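Local coordinates for BRAMP domain protein (Streptomyces davawensis, PDB 5MLD) that catalyses the replacement of the C-8 methyl group of FMN by an amino group, giving 8-demethyl-8-aminoriboflavin-5'-phosphate on the way to the antibiotic roseoflavin, at the interface of chains A and B and the interface of chains A and C. Residues are numbered along the deposited sequence; one frame, centred on the assembly and turned at random. Chains: chain A/B/C, BRAMP domain protein.

Contact 1: the interface of chains A and B. Residues chain A 120, 123, 150-151, 153; chain B 158-159, 195.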
# COMPACT_ATOMS: atom_id res chain seq x y z
N PHE A 120 16.55 -16.83 -12.37
CA PHE A 120 15.15 -16.95 -12.73
C PHE A 120 14.96 -16.59 -14.21
O PHE A 120 15.77 -15.85 -14.78
CB PHE A 120 14.28 -16.06 -11.83
CG PHE A 120 14.47 -16.32 -10.36
CD1 PHE A 120 14.72 -17.60 -9.87
CD2 PHE A 120 14.41 -15.27 -9.44
CE1 PHE A 120 14.90 -17.83 -8.50
CE2 PHE A 120 14.58 -15.49 -8.08
CZ PHE A 120 14.83 -16.78 -7.60
N TYR A 123 15.20 -12.85 -15.46
CA TYR A 123 16.39 -12.05 -15.17
C TYR A 123 16.88 -11.33 -16.42
O TYR A 123 16.74 -11.81 -17.55
CB TYR A 123 17.50 -12.95 -14.61
CG TYR A 123 17.71 -12.72 -13.12
CD1 TYR A 123 16.72 -13.06 -12.21
CD2 TYR A 123 18.90 -12.19 -12.64
CE1 TYR A 123 16.90 -12.85 -10.86
CE2 TYR A 123 19.09 -11.99 -11.29
CZ TYR A 123 18.09 -12.32 -10.41
OH TYR A 123 18.25 -12.12 -9.06
N GLY A 150 10.09 -6.90 -9.77
CA GLY A 150 11.43 -7.02 -9.20
C GLY A 150 11.72 -8.39 -8.63
O GLY A 150 12.83 -8.91 -8.78
N ARG A 151 10.73 -9.01 -7.96
CA ARG A 151 10.94 -10.35 -7.39
C ARG A 151 11.21 -11.39 -8.47
O ARG A 151 11.90 -12.38 -8.21
CB ARG A 151 9.73 -10.79 -6.56
CG ARG A 151 9.61 -10.15 -5.17
CD ARG A 151 8.41 -10.72 -4.38
NE ARG A 151 8.67 -12.01 -3.73
CZ ARG A 151 8.33 -13.19 -4.26
NH1 ARG A 151 7.73 -13.23 -5.44
NH2 ARG A 151 8.58 -14.32 -3.61
N GLY A 153 12.80 -10.90 -11.44
CA GLY A 153 14.01 -10.75 -12.23
C GLY A 153 14.13 -9.44 -12.98
O GLY A 153 15.19 -9.18 -13.57
N PRO B 158 16.78 -6.68 -9.81
CA PRO B 158 15.90 -7.72 -9.27
C PRO B 158 16.33 -8.14 -7.88
O PRO B 158 17.51 -8.09 -7.53
CB PRO B 158 16.06 -8.87 -10.27
CG PRO B 158 17.44 -8.65 -10.86
CD PRO B 158 17.58 -7.16 -10.95
N ASN B 159 15.35 -8.54 -7.06
CA ASN B 159 15.61 -9.12 -5.75
C ASN B 159 16.43 -8.15 -4.87
O ASN B 159 17.38 -8.54 -4.17
CB ASN B 159 16.29 -10.49 -5.91
CG ASN B 159 15.45 -11.45 -6.79
OD1 ASN B 159 15.84 -11.79 -7.90
ND2 ASN B 159 14.30 -11.87 -6.29
N ASN B 195 23.32 -8.40 -6.71
CA ASN B 195 22.65 -7.68 -7.78
C ASN B 195 22.89 -6.18 -7.71
O ASN B 195 23.13 -5.54 -8.75
CB ASN B 195 21.15 -8.00 -7.76
CG ASN B 195 20.86 -9.43 -8.17
OD1 ASN B 195 21.71 -10.11 -8.75
ND2 ASN B 195 19.65 -9.89 -7.88
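The phenol oxygen OH of A:Tyr123 is gripped by two asparagine side chains of chain B, one as acceptor, one as donor. OH of A:Tyr123 donates to the amide oxygen OD1 of B:Asn159 at 2.7 Å and accepts from ND2 of B:Asn195 at 2.9 Å. This seam joins two flavodoxin-like subunits of an SsuE-family homotetramer. Tyrosine suits the place because its hydroxyl can give and take at once, and the paired bonds should fix the direction of the hydroxyl hydrogen. The amide of B:Asn159 lies only 21° from the tyrosine ring plane, whereas that of B:Asn195 is turned steeply to it. B:Asn195 spends its other N-H on the carbonyl O of B:Pro158, 2.8 Å from ND2, which ties its helix to the loop that it supports.

B:Asn159 also binds through its backbone and its amide nitrogen. N of B:Asn159 reaches the O of A:Gly150 at 3.1 Å, and its ND2 reaches the O of A:Arg151, also at 3.1 Å, so the asparagine reads two successive carbonyls near the end of helix 138-152. With chi1 at -56°, CG stands beside its own backbone N, which turns the amide toward both A:Arg151 and the phenol. B:Pro158, a compact ring, sets CG over the rim of one face of A:Tyr123, while its CB packs 3.4 Å from CA of A:Gly153. A:Gly153 has a backbone with phi 131°, one that glycine adopts readily, just past helix 138-152.

Contact 2: the interface of chains A and C. Residues chain A 163, 184; chain C 135, 168-170.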
# COMPACT_ATOMS: atom_id res chain seq x y z
N TYR A 163 2.00 8.15 -15.71
CA TYR A 163 0.60 8.00 -15.33
C TYR A 163 -0.16 9.29 -15.61
O TYR A 163 0.43 10.36 -15.78
CB TYR A 163 0.47 7.60 -13.85
CG TYR A 163 1.06 8.63 -12.93
CD1 TYR A 163 2.39 8.60 -12.59
CD2 TYR A 163 0.27 9.66 -12.42
CE1 TYR A 163 2.94 9.55 -11.78
CE2 TYR A 163 0.82 10.63 -11.59
CZ TYR A 163 2.16 10.57 -11.29
OH TYR A 163 2.75 11.51 -10.48
N HIS A 184 2.59 16.97 -17.50
CA HIS A 184 3.30 16.12 -16.55
C HIS A 184 3.30 14.67 -17.02
O HIS A 184 4.34 14.00 -17.00
CB HIS A 184 2.66 16.26 -15.17
CG HIS A 184 3.42 15.59 -14.07
ND1 HIS A 184 4.49 16.19 -13.44
CD2 HIS A 184 3.27 14.38 -13.49
CE1 HIS A 184 4.96 15.38 -12.50
NE2 HIS A 184 4.23 14.27 -12.52
N GLU C 135 -1.25 15.64 -5.57
CA GLU C 135 -1.71 14.82 -6.70
C GLU C 135 -2.20 13.40 -6.38
O GLU C 135 -3.08 12.89 -7.09
CB GLU C 135 -0.58 14.70 -7.76
CG GLU C 135 0.68 14.09 -7.24
CD GLU C 135 1.54 13.39 -8.30
OE1 GLU C 135 2.64 12.95 -7.93
OE2 GLU C 135 1.13 13.26 -9.47
N ALA C 168 -2.54 14.76 -11.79
CA ALA C 168 -1.15 14.29 -11.86
C ALA C 168 -0.22 15.47 -12.10
O ALA C 168 -0.44 16.26 -13.02
CB ALA C 168 -1.00 13.25 -12.97
N GLY C 169 0.78 15.63 -11.25
CA GLY C 169 1.61 16.81 -11.34
C GLY C 169 2.35 17.10 -10.04
O GLY C 169 2.41 16.27 -9.13
N THR C 170 2.91 18.30 -9.99
CA THR C 170 3.72 18.74 -8.86
C THR C 170 2.95 19.64 -7.92
O THR C 170 3.49 20.05 -6.89
CB THR C 170 4.96 19.50 -9.36
OG1 THR C 170 4.54 20.71 -10.00
CG2 THR C 170 5.76 18.64 -10.35
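C:Gly169 has an extended backbone with positive phi (159°), a conformation readily available to glycine, and it brings its CA against the imidazole of A:His184 and its N toward C:Glu135. CA of C:Gly169 lies over the centre of the A:His184 ring, 3.5 Å from the centroid, in a CH-pi contact. A:His184 presents this face because its CG is anti to the backbone N (chi1 -171°), which carries the ring out from the start of helix 183-205. CG2 of C:Thr170 adds a looser apolar touch, 4.0 Å from CE1 of A:His184.

A:Tyr163 points its phenol at the carboxylate of C:Glu135. OH of A:Tyr163 donates to OE2 of C:Glu135 at 2.6 Å, on the syn lone pair, and OE2 lies in the ring plane at its edge; a weak second interaction runs to OE1. The two side chains meet at about a right angle, with ring and carboxylate planes 40° apart. OE2 of C:Glu135 also accepts the backbone N-H of C:Gly169, with N at 3.0 Å and above the carboxylate plane, so donors from both subunits hold this oxygen. Glutamate has the length to reach them, its chain being extended beyond CG. The methyl CB of C:Ala168 packs 3.5 Å from CE2 of A:Tyr163, small enough to sit beside the phenol. NE2 of A:His184 is 4.5 Å from OE2 of C:Glu135, and the carboxylate may raise the histidine's pKa.

C:Glu135 belongs to the FMN-binding segment after strand 125-132. Strand 161-164 of chain A meets that segment, through C:Glu135, and the 168-170 loop of chain C, while the start of helix 183-205 packs on that loop.

Contact 1 and contact 2 lie about 29 Å apart, measured between the centres of their C-alpha atoms, and belong to different interfaces of the homotetramer, each two-fold symmetric. Helix 183-205 serves both: its first turn supplies a histidine to contact 2, and its middle supplies an asparagine to contact 1. The stretch from helix 138-152 to strand 161-164 likewise contributes to each, at different points. Every subunit thus uses the same neighbouring elements to hold two partners. Contact 2 also includes an FMN-binding residue, so tetramer assembly may help shape the flavin site, whereas contact 1 appears mainly structural.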